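PDB 1RKX: CDP-glucose-4,6-dehydratase from Yersinia pseudotuberculosis, which catalyses the NAD-dependent dehydration of CDP-D-glucose to a CDP-4-keto-6-deoxyglucose, as a member of the short-chain dehydrogenase/reductase family. Local coordinates for residues 268-271 with 272-276; 308-311 with 312-316; 320-323 with 324-328; 338-342 with 343-347. One frame throughout, in Å; residues are numbered along the deposited sequence.

Overall arrangement
All four contacts are local and partly buried. Contacts 1, 3 and 4 sit at the starts of helices 272-283, 322-338 and 342-355; contact 2 spans the whole short helix 308-314 and its exit, held mainly by backbone bonds with aliphatic packing. Contacts 3 and 4 lie at the two ends of helix 322-338, about 19 Å apart between centres, and set buried residues (W320, M342) beside exposed side-chain caps (N321, D341). Contact 1 begins at a proline and is mostly apolar; it touches contact 3, where D268 OD1 accepts from L322 N and L322 packs on T270 and I275. Contacts 1 and 2 also meet a second subunit, and no other chain touches contacts 3 and 4.

Contact 1. Residues 268-271 with 272-276; sequences DATP and VKNIV
T270 and N274 meet where the chain leaves strand 270-271 and enters helix 272-283. The T270 methyl CG2 stands anti to the backbone N (OG1 chi1 -50°), which sends it forward to N274; it lies 3.1 Å from N274 OD1 and packs against N274 CB as well. The same rotation leaves the hydroxyl beside the backbone N, from where T270 OG1 donates to D268 O at 2.7 Å, one branch bonding and the other packing. P271 lays its ring edge atom CG 4.0 Å from N274 CB, the two side chains crossing at a slant. On the inner side, I275 brings its CG1 within 3.2 Å of P271 O, and its CD1 carries on toward T270 O. That carbonyl of P271 also takes the first helical bond, a weak one from I275 N at 3.3 Å. I275 continues onto L322, L326 and W232, while K273 curls away from the strand to a salt bridge with E277 one turn on and touches W289. A269 packs on K311 of the second subunit. P271 occupies the N-cap position, and the whole is a strand-to-helix junction in which a proline opens the first turn.

Contact 2. Residues 308-311 with 312-316; sequences SKAK and MQLGW
A310 O is gripped by two backbone donors, L314 N at 3.0 Å and W316 N at 3.2 Å, which reach it from opposite faces of its carbonyl plane. The W316 bond is the straighter, 161° at the hydrogen against 137° for L314. Together they close helix 308-314, whose last turn widens to a pi-type turn before G315 leaves with positive phi. K311 O receives a weak bond from G315 N, and K311 CA makes a CA-H...O contact with W316 O at 3.3 Å. W316 brings only the near edge of its indole to A310, CE3 4.1 Å from A310 CB at an oblique approach, while the rest of the ring leads away toward F262, which it meets edge-to-face. K311, fully extended, runs alongside M312 and points the same way. The M312 chain bends at chi2 (-72°) and chi3, bringing CE onto CG, CD and CE of K311, with K311 CG and M312 CE a tight 3.5 Å apart. Q313 NE2 meets K309 CG at 3.6 Å. K309 runs to a salt bridge with E258 and a cation-pi contact with W260; K311 NZ makes a long, weak ion pair with D266 of the second subunit. Around this turn, L314 and W316 pack on L244 of helix 236-251, L314 and Q313 on W260 of strand 259-261, and M312 on Y302 of the second subunit.

Contact 3. Residues 320-323 with 324-328; sequences WNLN and TTLEY
W320 and Y328 lie almost parallel, an offset stack with the planes 6° apart and the centroid of the indole six-membered ring 4.0 Å from that of the phenol. W320 CH2 sits over the centre of the tyrosine ring, and W320 CZ2 is 3.6 Å from Y328 CZ. The same indole face takes the methyl of T324: CG2 points at the five-membered ring, 4.0 Å from its centroid and 20° off the normal, a CH-pi contact. T325 OG1 instead approaches W320 at the edge, close to the ring plane. N321 is the N-cap of helix 322-338. Its CG stands between the backbone N and carbonyl carbon (chi1 56°), which folds the amide over the helix start, where N321 OD1 accepts a nearly straight bond from T324 N at 2.7 Å. One water joins N321 N to T324 OG1, and another bonds to T325 OG1 and probably to W320 O. L322 CG meets L326 CG at 4.1 Å, and both leucines face helix 272-283. The indole is held by other parts of the chain: NE1 hydrogen-bonds to T356 OG1, and H234 of strand 229-234 and Y353 of helix 342-355 meet W320 edge-to-face.

Contact 4. Residues 338-342 with 343-347; sequences SGTDM and HEYSI
D341 holds CG anti to its backbone N (chi1 -180°), which swings OD1 in front of H343 N and E344 N at the start of helix 342-355, whereas M342 bends at chi2 (-44°) and chi3 (-72°) and curls its CE onto Y345. D341 is the N-cap: its OD1 accepts from H343 N at 2.9 Å, nearly along the C-O axis, and from E344 N at 3.2 Å, which comes from above the carboxylate plane. The D341 carbonyl takes Y345 N, so both the side chain and the backbone of one residue receive helix N-H groups. M342 O is likewise gripped twice, by the backbone N-H and by the hydroxyl of S346. S346 OG lies 2.7 Å from M342 O and also bonds to W332 NE1 of helix 322-338. M342 and Y345 point the same way, with M342 CE 3.6 Å from Y345 CD2 and SD 5.1 Å from the ring centroid, an oblique Met-aromatic contact. T340 CG2 comes near Y345 CD1 at 4.2 Å. H343 donates from ND1 to E344 OE2 in the plane of its ring, and I347 CG1 lies over one ring face. Before the turn, G339 ends helix 322-338 in a Schellman motif, so one helix closes and the next is capped within three residues. The D341 carboxylate, with two helix N-H groups on one oxygen, is probably favoured in its charged form, the E344 carboxylate nearby being a likely modest opposing influence.

Contact 1. Residues 268-271 with 272-276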
ATOM      1  N   ASP C 268     -14.099  16.593  17.114  1.00 39.65           N
ATOM      2  CA  ASP C 268     -15.272  16.382  17.959  1.00 39.76           C
ATOM      3  C   ASP C 268     -15.034  15.215  18.924  1.00 39.45           C
ATOM      4  O   ASP C 268     -15.777  15.038  19.889  1.00 42.96           O
ATOM      5  CB  ASP C 268     -16.484  16.101  17.050  1.00 40.54           C
ATOM      6  CG  ASP C 268     -17.808  16.059  17.801  1.00 39.00           C
ATOM      7  OD1 ASP C 268     -18.152  17.051  18.483  1.00 34.69           O
ATOM      8  OD2 ASP C 268     -18.517  15.032  17.689  1.00 34.99           O
ATOM      9  N   ALA C 269     -13.985  14.434  18.664  1.00 40.00           N
ATOM     10  CA  ALA C 269     -13.646  13.271  19.485  1.00 34.90           C
ATOM     11  C   ALA C 269     -13.635  13.598  20.971  1.00 33.44           C
ATOM     12  O   ALA C 269     -12.837  14.414  21.433  1.00 31.92           O
ATOM     13  CB  ALA C 269     -12.297  12.711  19.066  1.00 34.85           C
ATOM     14  N   THR C 270     -14.513  12.938  21.715  1.00 32.37           N
ATOM     15  CA  THR C 270     -14.636  13.168  23.149  1.00 34.36           C
ATOM     16  C   THR C 270     -14.646  11.861  23.937  1.00 34.26           C
ATOM     17  O   THR C 270     -15.356  10.921  23.581  1.00 33.38           O
ATOM     18  CB  THR C 270     -15.945  13.925  23.457  1.00 33.45           C
ATOM     19  OG1 THR C 270     -16.046  15.076  22.605  1.00 32.71           O
ATOM     20  CG2 THR C 270     -15.983  14.359  24.912  1.00 32.88           C
ATOM     21  N   PRO C 271     -13.855  11.785  25.022  1.00 35.16           N
ATOM     22  CA  PRO C 271     -13.801  10.572  25.846  1.00 35.58           C
ATOM     23  C   PRO C 271     -15.145  10.344  26.537  1.00 35.52           C
ATOM     24  O   PRO C 271     -16.013  11.217  26.504  1.00 35.86           O
ATOM     25  CB  PRO C 271     -12.673  10.877  26.829  1.00 37.40           C
ATOM     26  CG  PRO C 271     -12.773  12.359  26.997  1.00 37.59           C
ATOM     27  CD  PRO C 271     -12.972  12.829  25.572  1.00 36.22           C
ATOM     28  N   VAL C 272     -15.318   9.185  27.166  1.00 34.75           N
ATOM     29  CA  VAL C 272     -16.582   8.875  27.821  1.00 35.42           C
ATOM     30  C   VAL C 272     -16.858   9.655  29.102  1.00 33.80           C
ATOM     31  O   VAL C 272     -17.994  10.064  29.343  1.00 33.22           O
ATOM     32  CB  VAL C 272     -16.706   7.366  28.128  1.00 35.01           C
ATOM     33  CG1 VAL C 272     -16.520   6.565  26.857  1.00 35.82           C
ATOM     34  CG2 VAL C 272     -15.696   6.960  29.168  1.00 38.41           C
ATOM     35  N   LYS C 273     -15.836   9.863  29.926  1.00 36.30           N
ATOM     36  CA  LYS C 273     -16.035  10.602  31.168  1.00 39.85           C
ATOM     37  C   LYS C 273     -16.684  11.948  30.864  1.00 37.09           C
ATOM     38  O   LYS C 273     -17.637  12.355  31.529  1.00 34.24           O
ATOM     39  CB  LYS C 273     -14.703  10.824  31.892  1.00 45.41           C
ATOM     40  CG  LYS C 273     -14.862  11.411  33.292  1.00 55.56           C
ATOM     41  CD  LYS C 273     -13.527  11.560  34.011  1.00 61.76           C
ATOM     42  CE  LYS C 273     -12.657  12.635  33.376  1.00 64.25           C
ATOM     43  NZ  LYS C 273     -13.265  13.990  33.491  1.00 64.83           N
ATOM     44  N   ASN C 274     -16.168  12.630  29.846  1.00 38.90           N
ATOM     45  CA  ASN C 274     -16.700  13.928  29.453  1.00 44.29           C
ATOM     46  C   ASN C 274     -18.150  13.783  29.003  1.00 40.05           C
ATOM     47  O   ASN C 274     -19.001  14.599  29.354  1.00 36.88           O
ATOM     48  CB  ASN C 274     -15.864  14.518  28.316  1.00 56.18           C
ATOM     49  CG  ASN C 274     -16.267  15.942  27.971  1.00 70.53           C
ATOM     50  OD1 ASN C 274     -15.707  16.554  27.061  1.00 79.40           O
ATOM     51  ND2 ASN C 274     -17.240  16.478  28.700  1.00 78.88           N
ATOM     52  N   ILE C 275     -18.422  12.743  28.222  1.00 33.53           N
ATOM     53  CA  ILE C 275     -19.769  12.478  27.733  1.00 31.80           C
ATOM     54  C   ILE C 275     -20.745  12.361  28.903  1.00 33.94           C
ATOM     55  O   ILE C 275     -21.778  13.036  28.934  1.00 35.13           O
ATOM     56  CB  ILE C 275     -19.806  11.173  26.919  1.00 30.34           C
ATOM     57  CG1 ILE C 275     -19.101  11.387  25.574  1.00 27.62           C
ATOM     58  CG2 ILE C 275     -21.245  10.718  26.722  1.00 28.20           C
ATOM     59  CD1 ILE C 275     -18.943  10.116  24.761  1.00 25.30           C
ATOM     60  N   VAL C 276     -20.409  11.502  29.860  1.00 34.01           N
ATOM     61  CA  VAL C 276     -21.248  11.293  31.034  1.00 35.00           C
ATOM     62  C   VAL C 276     -21.475  12.607  31.767  1.00 33.11           C
ATOM     63  O   VAL C 276     -22.595  12.917  32.169  1.00 32.22           O
ATOM     64  CB  VAL C 276     -20.601  10.286  32.010  1.00 34.01           C
ATOM     65  CG1 VAL C 276     -21.451  10.153  33.259  1.00 36.18           C
ATOM     66  CG2 VAL C 276     -20.451   8.933  31.334  1.00 36.21           C
TER

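Contact 2. Residues 308-311 with 312-316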
ATOM      1  N   SER C 308     -13.340  12.317   3.675  1.00 16.17           N
ATOM      2  CA  SER C 308     -13.016  13.338   2.680  1.00 18.13           C
ATOM      3  C   SER C 308     -13.808  13.123   1.389  1.00 18.36           C
ATOM      4  O   SER C 308     -14.198  14.079   0.724  1.00 18.23           O
ATOM      5  CB  SER C 308     -11.514  13.322   2.365  1.00 17.77           C
ATOM      6  OG  SER C 308     -10.734  13.624   3.515  1.00 17.48           O
ATOM      7  N   LYS C 309     -14.043  11.862   1.040  1.00 18.21           N
ATOM      8  CA  LYS C 309     -14.775  11.527  -0.179  1.00 19.65           C
ATOM      9  C   LYS C 309     -16.220  12.035  -0.151  1.00 19.19           C
ATOM     10  O   LYS C 309     -16.672  12.686  -1.091  1.00 19.59           O
ATOM     11  CB  LYS C 309     -14.755  10.014  -0.386  1.00 18.27           C
ATOM     12  CG  LYS C 309     -15.287   9.544  -1.723  1.00 21.08           C
ATOM     13  CD  LYS C 309     -15.243   8.021  -1.763  1.00 21.78           C
ATOM     14  CE  LYS C 309     -15.770   7.462  -3.051  1.00 23.36           C
ATOM     15  NZ  LYS C 309     -15.550   5.983  -3.085  1.00 23.17           N
ATOM     16  N   ALA C 310     -16.941  11.725   0.923  1.00 19.38           N
ATOM     17  CA  ALA C 310     -18.325  12.172   1.079  1.00 21.14           C
ATOM     18  C   ALA C 310     -18.387  13.703   1.042  1.00 21.93           C
ATOM     19  O   ALA C 310     -19.276  14.294   0.423  1.00 22.45           O
ATOM     20  CB  ALA C 310     -18.886  11.667   2.406  1.00 20.42           C
ATOM     21  N   LYS C 311     -17.441  14.342   1.719  1.00 25.24           N
ATOM     22  CA  LYS C 311     -17.396  15.797   1.766  1.00 25.38           C
ATOM     23  C   LYS C 311     -17.156  16.414   0.389  1.00 26.34           C
ATOM     24  O   LYS C 311     -17.900  17.293  -0.042  1.00 25.66           O
ATOM     25  CB  LYS C 311     -16.295  16.259   2.723  1.00 26.28           C
ATOM     26  CG  LYS C 311     -16.077  17.763   2.718  1.00 31.18           C
ATOM     27  CD  LYS C 311     -14.933  18.173   3.632  1.00 33.77           C
ATOM     28  CE  LYS C 311     -14.715  19.679   3.575  1.00 35.71           C
ATOM     29  NZ  LYS C 311     -13.737  20.141   4.595  1.00 36.13           N
ATOM     30  N   MET C 312     -16.123  15.935  -0.292  1.00 28.23           N
ATOM     31  CA  MET C 312     -15.738  16.437  -1.607  1.00 34.53           C
ATOM     32  C   MET C 312     -16.670  16.081  -2.762  1.00 34.37           C
ATOM     33  O   MET C 312     -17.032  16.943  -3.560  1.00 34.71           O
ATOM     34  CB  MET C 312     -14.330  15.944  -1.956  1.00 40.60           C
ATOM     35  CG  MET C 312     -13.245  16.350  -0.975  1.00 49.82           C
ATOM     36  SD  MET C 312     -12.839  18.101  -1.058  1.00 56.72           S
ATOM     37  CE  MET C 312     -13.735  18.732   0.365  1.00 58.10           C
ATOM     38  N   GLN C 313     -17.052  14.813  -2.858  1.00 33.88           N
ATOM     39  CA  GLN C 313     -17.905  14.370  -3.956  1.00 35.41           C
ATOM     40  C   GLN C 313     -19.410  14.478  -3.744  1.00 32.79           C
ATOM     41  O   GLN C 313     -20.163  14.561  -4.710  1.00 32.86           O
ATOM     42  CB  GLN C 313     -17.543  12.933  -4.338  1.00 38.58           C
ATOM     43  CG  GLN C 313     -16.193  12.815  -5.023  1.00 44.89           C
ATOM     44  CD  GLN C 313     -15.805  11.380  -5.301  1.00 48.33           C
ATOM     45  OE1 GLN C 313     -16.599  10.603  -5.830  1.00 51.05           O
ATOM     46  NE2 GLN C 313     -14.575  11.022  -4.954  1.00 50.42           N
ATOM     47  N   LEU C 314     -19.854  14.481  -2.493  1.00 29.71           N
ATOM     48  CA  LEU C 314     -21.283  14.581  -2.210  1.00 29.60           C
ATOM     49  C   LEU C 314     -21.656  15.928  -1.618  1.00 30.14           C
ATOM     50  O   LEU C 314     -22.830  16.294  -1.584  1.00 30.15           O
ATOM     51  CB  LEU C 314     -21.721  13.487  -1.231  1.00 28.67           C
ATOM     52  CG  LEU C 314     -21.731  12.025  -1.673  1.00 26.81           C
ATOM     53  CD1 LEU C 314     -22.100  11.158  -0.480  1.00 25.54           C
ATOM     54  CD2 LEU C 314     -22.725  11.827  -2.801  1.00 27.90           C
ATOM     55  N   GLY C 315     -20.660  16.670  -1.150  1.00 30.22           N
ATOM     56  CA  GLY C 315     -20.944  17.951  -0.535  1.00 28.67           C
ATOM     57  C   GLY C 315     -21.561  17.699   0.825  1.00 28.31           C
ATOM     58  O   GLY C 315     -22.255  18.553   1.375  1.00 28.92           O
ATOM     59  N   TRP C 316     -21.316  16.508   1.367  1.00 28.38           N
ATOM     60  CA  TRP C 316     -21.847  16.134   2.676  1.00 26.71           C
ATOM     61  C   TRP C 316     -21.038  16.751   3.804  1.00 28.00           C
ATOM     62  O   TRP C 316     -19.845  17.008   3.647  1.00 28.48           O
ATOM     63  CB  TRP C 316     -21.823  14.617   2.866  1.00 22.16           C
ATOM     64  CG  TRP C 316     -22.402  14.202   4.186  1.00 18.76           C
ATOM     65  CD1 TRP C 316     -23.728  14.151   4.516  1.00 18.73           C
ATOM     66  CD2 TRP C 316     -21.680  13.824   5.367  1.00 18.49           C
ATOM     67  NE1 TRP C 316     -23.877  13.763   5.824  1.00 18.52           N
ATOM     68  CE2 TRP C 316     -22.637  13.557   6.373  1.00 17.76           C
ATOM     69  CE3 TRP C 316     -20.317  13.687   5.673  1.00 16.90           C
ATOM     70  CZ2 TRP C 316     -22.277  13.160   7.670  1.00 18.42           C
ATOM     71  CZ3 TRP C 316     -19.954  13.289   6.966  1.00 16.89           C
ATOM     72  CH2 TRP C 316     -20.935  13.032   7.947  1.00 18.42           C
TER

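Contact 3. Residues 320-323 with 324-328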
ATOM      1  N   TRP C 320     -24.182  18.559  13.690  1.00 24.83           N
ATOM      2  CA  TRP C 320     -24.172  18.736  15.140  1.00 26.12           C
ATOM      3  C   TRP C 320     -22.909  18.247  15.840  1.00 25.58           C
ATOM      4  O   TRP C 320     -22.448  17.130  15.596  1.00 26.05           O
ATOM      5  CB  TRP C 320     -25.359  18.012  15.783  1.00 25.76           C
ATOM      6  CG  TRP C 320     -26.716  18.488  15.360  1.00 29.07           C
ATOM      7  CD1 TRP C 320     -27.029  19.675  14.753  1.00 29.04           C
ATOM      8  CD2 TRP C 320     -27.955  17.801  15.563  1.00 29.05           C
ATOM      9  NE1 TRP C 320     -28.391  19.767  14.568  1.00 29.88           N
ATOM     10  CE2 TRP C 320     -28.983  18.630  15.058  1.00 30.53           C
ATOM     11  CE3 TRP C 320     -28.300  16.563  16.127  1.00 30.48           C
ATOM     12  CZ2 TRP C 320     -30.335  18.261  15.101  1.00 29.03           C
ATOM     13  CZ3 TRP C 320     -29.643  16.196  16.170  1.00 29.60           C
ATOM     14  CH2 TRP C 320     -30.643  17.046  15.659  1.00 29.16           C
ATOM     15  N   ASN C 321     -22.354  19.077  16.719  1.00 27.45           N
ATOM     16  CA  ASN C 321     -21.177  18.664  17.466  1.00 29.19           C
ATOM     17  C   ASN C 321     -21.727  17.678  18.489  1.00 28.08           C
ATOM     18  O   ASN C 321     -22.944  17.499  18.580  1.00 26.85           O
ATOM     19  CB  ASN C 321     -20.517  19.857  18.165  1.00 35.59           C
ATOM     20  CG  ASN C 321     -21.469  20.605  19.072  1.00 41.87           C
ATOM     21  OD1 ASN C 321     -22.054  20.032  19.987  1.00 46.36           O
ATOM     22  ND2 ASN C 321     -21.626  21.899  18.823  1.00 47.82           N
ATOM     23  N   LEU C 322     -20.858  17.041  19.263  1.00 26.72           N
ATOM     24  CA  LEU C 322     -21.334  16.064  20.231  1.00 29.63           C
ATOM     25  C   LEU C 322     -22.244  16.671  21.296  1.00 29.62           C
ATOM     26  O   LEU C 322     -23.305  16.119  21.589  1.00 28.39           O
ATOM     27  CB  LEU C 322     -20.160  15.340  20.894  1.00 29.02           C
ATOM     28  CG  LEU C 322     -20.577  14.091  21.681  1.00 30.54           C
ATOM     29  CD1 LEU C 322     -21.414  13.179  20.788  1.00 27.94           C
ATOM     30  CD2 LEU C 322     -19.349  13.360  22.197  1.00 31.00           C
ATOM     31  N   ASN C 323     -21.839  17.805  21.866  1.00 33.01           N
ATOM     32  CA  ASN C 323     -22.636  18.464  22.900  1.00 36.98           C
ATOM     33  C   ASN C 323     -24.076  18.668  22.449  1.00 31.10           C
ATOM     34  O   ASN C 323     -25.011  18.341  23.174  1.00 28.42           O
ATOM     35  CB  ASN C 323     -22.029  19.818  23.276  1.00 49.47           C
ATOM     36  CG  ASN C 323     -20.651  19.691  23.892  1.00 62.86           C
ATOM     37  OD1 ASN C 323     -20.122  20.648  24.456  1.00 70.74           O
ATOM     38  ND2 ASN C 323     -20.058  18.508  23.780  1.00 71.14           N
ATOM     39  N   THR C 324     -24.248  19.223  21.254  1.00 25.96           N
ATOM     40  CA  THR C 324     -25.577  19.453  20.710  1.00 26.61           C
ATOM     41  C   THR C 324     -26.324  18.123  20.656  1.00 24.60           C
ATOM     42  O   THR C 324     -27.475  18.018  21.095  1.00 23.50           O
ATOM     43  CB  THR C 324     -25.493  20.035  19.289  1.00 27.66           C
ATOM     44  OG1 THR C 324     -24.845  21.311  19.334  1.00 29.63           O
ATOM     45  CG2 THR C 324     -26.880  20.186  18.684  1.00 29.56           C
ATOM     46  N   THR C 325     -25.655  17.107  20.124  1.00 21.75           N
ATOM     47  CA  THR C 325     -26.237  15.771  20.000  1.00 22.60           C
ATOM     48  C   THR C 325     -26.655  15.188  21.349  1.00 21.89           C
ATOM     49  O   THR C 325     -27.762  14.662  21.486  1.00 22.98           O
ATOM     50  CB  THR C 325     -25.239  14.821  19.289  1.00 23.05           C
ATOM     51  OG1 THR C 325     -25.130  15.216  17.913  1.00 23.30           O
ATOM     52  CG2 THR C 325     -25.700  13.361  19.375  1.00 22.46           C
ATOM     53  N   LEU C 326     -25.784  15.289  22.349  1.00 22.91           N
ATOM     54  CA  LEU C 326     -26.099  14.767  23.679  1.00 22.41           C
ATOM     55  C   LEU C 326     -27.300  15.498  24.282  1.00 22.77           C
ATOM     56  O   LEU C 326     -28.102  14.909  25.007  1.00 23.03           O
ATOM     57  CB  LEU C 326     -24.887  14.902  24.612  1.00 24.06           C
ATOM     58  CG  LEU C 326     -23.688  13.993  24.318  1.00 25.69           C
ATOM     59  CD1 LEU C 326     -22.538  14.312  25.267  1.00 25.22           C
ATOM     60  CD2 LEU C 326     -24.114  12.533  24.469  1.00 26.92           C
ATOM     61  N   GLU C 327     -27.416  16.787  23.988  1.00 26.07           N
ATOM     62  CA  GLU C 327     -28.531  17.574  24.492  1.00 31.38           C
ATOM     63  C   GLU C 327     -29.829  17.017  23.909  1.00 28.92           C
ATOM     64  O   GLU C 327     -30.812  16.850  24.625  1.00 26.80           O
ATOM     65  CB  GLU C 327     -28.347  19.045  24.117  1.00 37.25           C
ATOM     66  CG  GLU C 327     -29.539  19.929  24.420  1.00 49.79           C
ATOM     67  CD  GLU C 327     -29.176  21.398  24.426  1.00 54.49           C
ATOM     68  OE1 GLU C 327     -28.815  21.913  25.502  1.00 56.93           O
ATOM     69  OE2 GLU C 327     -29.236  22.034  23.354  1.00 56.53           O
ATOM     70  N   TYR C 328     -29.827  16.726  22.614  1.00 25.71           N
ATOM     71  CA  TYR C 328     -31.010  16.158  21.971  1.00 28.22           C
ATOM     72  C   TYR C 328     -31.340  14.765  22.528  1.00 28.10           C
ATOM     73  O   TYR C 328     -32.520  14.427  22.669  1.00 28.71           O
ATOM     74  CB  TYR C 328     -30.817  16.053  20.452  1.00 28.93           C
ATOM     75  CG  TYR C 328     -31.078  17.329  19.668  1.00 30.91           C
ATOM     76  CD1 TYR C 328     -30.035  18.180  19.301  1.00 29.83           C
ATOM     77  CD2 TYR C 328     -32.373  17.667  19.269  1.00 30.90           C
ATOM     78  CE1 TYR C 328     -30.275  19.337  18.549  1.00 30.56           C
ATOM     79  CE2 TYR C 328     -32.625  18.820  18.518  1.00 32.27           C
ATOM     80  CZ  TYR C 328     -31.572  19.649  18.163  1.00 31.95           C
ATOM     81  OH  TYR C 328     -31.822  20.784  17.421  1.00 33.81           O
TER
HETATM   82  O   HOH W   1     -23.685  14.347  15.901  1.00 20.92           O
HETATM   83  O   HOH W   2     -23.611  21.610  17.092  1.00 34.53           O

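Contact 4. Residues 338-342 with 343-347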
ATOM      1  N   SER C 338     -41.773  11.042  30.164  1.00 33.10           N
ATOM      2  CA  SER C 338     -42.893  11.869  30.601  1.00 34.66           C
ATOM      3  C   SER C 338     -44.198  11.464  29.931  1.00 35.54           C
ATOM      4  O   SER C 338     -45.279  11.830  30.391  1.00 35.76           O
ATOM      5  CB  SER C 338     -42.612  13.346  30.302  1.00 33.77           C
ATOM      6  OG  SER C 338     -42.680  13.611  28.913  1.00 32.54           O
ATOM      7  N   GLY C 339     -44.094  10.716  28.840  1.00 35.52           N
ATOM      8  CA  GLY C 339     -45.286  10.286  28.133  1.00 34.81           C
ATOM      9  C   GLY C 339     -45.553  11.096  26.879  1.00 33.64           C
ATOM     10  O   GLY C 339     -46.635  11.018  26.301  1.00 33.75           O
ATOM     11  N   THR C 340     -44.574  11.889  26.461  1.00 29.98           N
ATOM     12  CA  THR C 340     -44.723  12.697  25.257  1.00 27.63           C
ATOM     13  C   THR C 340     -44.976  11.799  24.049  1.00 28.92           C
ATOM     14  O   THR C 340     -44.521  10.652  24.011  1.00 27.37           O
ATOM     15  CB  THR C 340     -43.452  13.537  24.990  1.00 27.56           C
ATOM     16  OG1 THR C 340     -43.261  14.460  26.067  1.00 27.06           O
ATOM     17  CG2 THR C 340     -43.571  14.301  23.672  1.00 24.24           C
ATOM     18  N   ASP C 341     -45.715  12.320  23.068  1.00 28.68           N
ATOM     19  CA  ASP C 341     -45.991  11.580  21.841  1.00 28.13           C
ATOM     20  C   ASP C 341     -44.655  11.542  21.108  1.00 28.14           C
ATOM     21  O   ASP C 341     -44.230  12.545  20.534  1.00 26.41           O
ATOM     22  CB  ASP C 341     -47.023  12.326  20.988  1.00 28.90           C
ATOM     23  CG  ASP C 341     -47.362  11.593  19.695  1.00 31.37           C
ATOM     24  OD1 ASP C 341     -46.467  10.942  19.115  1.00 31.52           O
ATOM     25  OD2 ASP C 341     -48.524  11.683  19.241  1.00 32.33           O
ATOM     26  N   MET C 342     -43.996  10.389  21.123  1.00 27.58           N
ATOM     27  CA  MET C 342     -42.689  10.282  20.488  1.00 26.68           C
ATOM     28  C   MET C 342     -42.700  10.203  18.970  1.00 26.06           C
ATOM     29  O   MET C 342     -41.657  10.330  18.333  1.00 26.23           O
ATOM     30  CB  MET C 342     -41.915   9.114  21.098  1.00 27.28           C
ATOM     31  CG  MET C 342     -41.722   9.260  22.607  1.00 26.24           C
ATOM     32  SD  MET C 342     -41.230  10.941  23.088  1.00 25.73           S
ATOM     33  CE  MET C 342     -39.522  10.993  22.488  1.00 27.29           C
ATOM     34  N   HIS C 343     -43.874  10.003  18.378  1.00 28.05           N
ATOM     35  CA  HIS C 343     -43.943   9.975  16.925  1.00 26.49           C
ATOM     36  C   HIS C 343     -43.753  11.412  16.456  1.00 26.71           C
ATOM     37  O   HIS C 343     -42.908  11.697  15.611  1.00 25.50           O
ATOM     38  CB  HIS C 343     -45.295   9.448  16.433  1.00 26.95           C
ATOM     39  CG  HIS C 343     -45.463   9.532  14.947  1.00 26.60           C
ATOM     40  ND1 HIS C 343     -46.149  10.556  14.329  1.00 28.33           N
ATOM     41  CD2 HIS C 343     -44.976   8.755  13.952  1.00 28.02           C
ATOM     42  CE1 HIS C 343     -46.076  10.407  13.019  1.00 27.77           C
ATOM     43  NE2 HIS C 343     -45.368   9.322  12.763  1.00 28.21           N
ATOM     44  N   GLU C 344     -44.547  12.318  17.020  1.00 30.76           N
ATOM     45  CA  GLU C 344     -44.451  13.730  16.670  1.00 34.71           C
ATOM     46  C   GLU C 344     -43.128  14.320  17.132  1.00 28.56           C
ATOM     47  O   GLU C 344     -42.527  15.121  16.424  1.00 28.22           O
ATOM     48  CB  GLU C 344     -45.599  14.519  17.301  1.00 43.09           C
ATOM     49  CG  GLU C 344     -46.960  14.224  16.698  1.00 58.22           C
ATOM     50  CD  GLU C 344     -46.961  14.347  15.184  1.00 65.74           C
ATOM     51  OE1 GLU C 344     -46.380  15.323  14.661  1.00 69.29           O
ATOM     52  OE2 GLU C 344     -47.548  13.469  14.516  1.00 69.04           O
ATOM     53  N   TYR C 345     -42.680  13.930  18.320  1.00 26.38           N
ATOM     54  CA  TYR C 345     -41.418  14.445  18.841  1.00 27.72           C
ATOM     55  C   TYR C 345     -40.271  14.086  17.904  1.00 25.98           C
ATOM     56  O   TYR C 345     -39.412  14.917  17.610  1.00 23.99           O
ATOM     57  CB  TYR C 345     -41.127  13.877  20.232  1.00 27.45           C
ATOM     58  CG  TYR C 345     -39.953  14.544  20.915  1.00 30.37           C
ATOM     59  CD1 TYR C 345     -40.133  15.686  21.700  1.00 30.72           C
ATOM     60  CD2 TYR C 345     -38.655  14.048  20.757  1.00 31.26           C
ATOM     61  CE1 TYR C 345     -39.051  16.317  22.312  1.00 31.71           C
ATOM     62  CE2 TYR C 345     -37.565  14.672  21.362  1.00 31.11           C
ATOM     63  CZ  TYR C 345     -37.773  15.805  22.139  1.00 32.78           C
ATOM     64  OH  TYR C 345     -36.713  16.431  22.751  1.00 33.43           O
ATOM     65  N   SER C 346     -40.261  12.843  17.426  1.00 22.43           N
ATOM     66  CA  SER C 346     -39.201  12.389  16.525  1.00 22.55           C
ATOM     67  C   SER C 346     -39.259  13.113  15.191  1.00 22.30           C
ATOM     68  O   SER C 346     -38.226  13.400  14.589  1.00 25.10           O
ATOM     69  CB  SER C 346     -39.293  10.874  16.309  1.00 21.19           C
ATOM     70  OG  SER C 346     -39.061  10.191  17.529  1.00 21.95           O
ATOM     71  N   ILE C 347     -40.467  13.417  14.731  1.00 27.47           N
ATOM     72  CA  ILE C 347     -40.625  14.131  13.468  1.00 29.63           C
ATOM     73  C   ILE C 347     -40.029  15.525  13.615  1.00 27.84           C
ATOM     74  O   ILE C 347     -39.346  16.024  12.719  1.00 26.33           O
ATOM     75  CB  ILE C 347     -42.113  14.276  13.081  1.00 29.76           C
ATOM     76  CG1 ILE C 347     -42.748  12.893  12.923  1.00 33.89           C
ATOM     77  CG2 ILE C 347     -42.239  15.085  11.793  1.00 32.08           C
ATOM     78  CD1 ILE C 347     -42.046  12.003  11.923  1.00 36.26           C
TER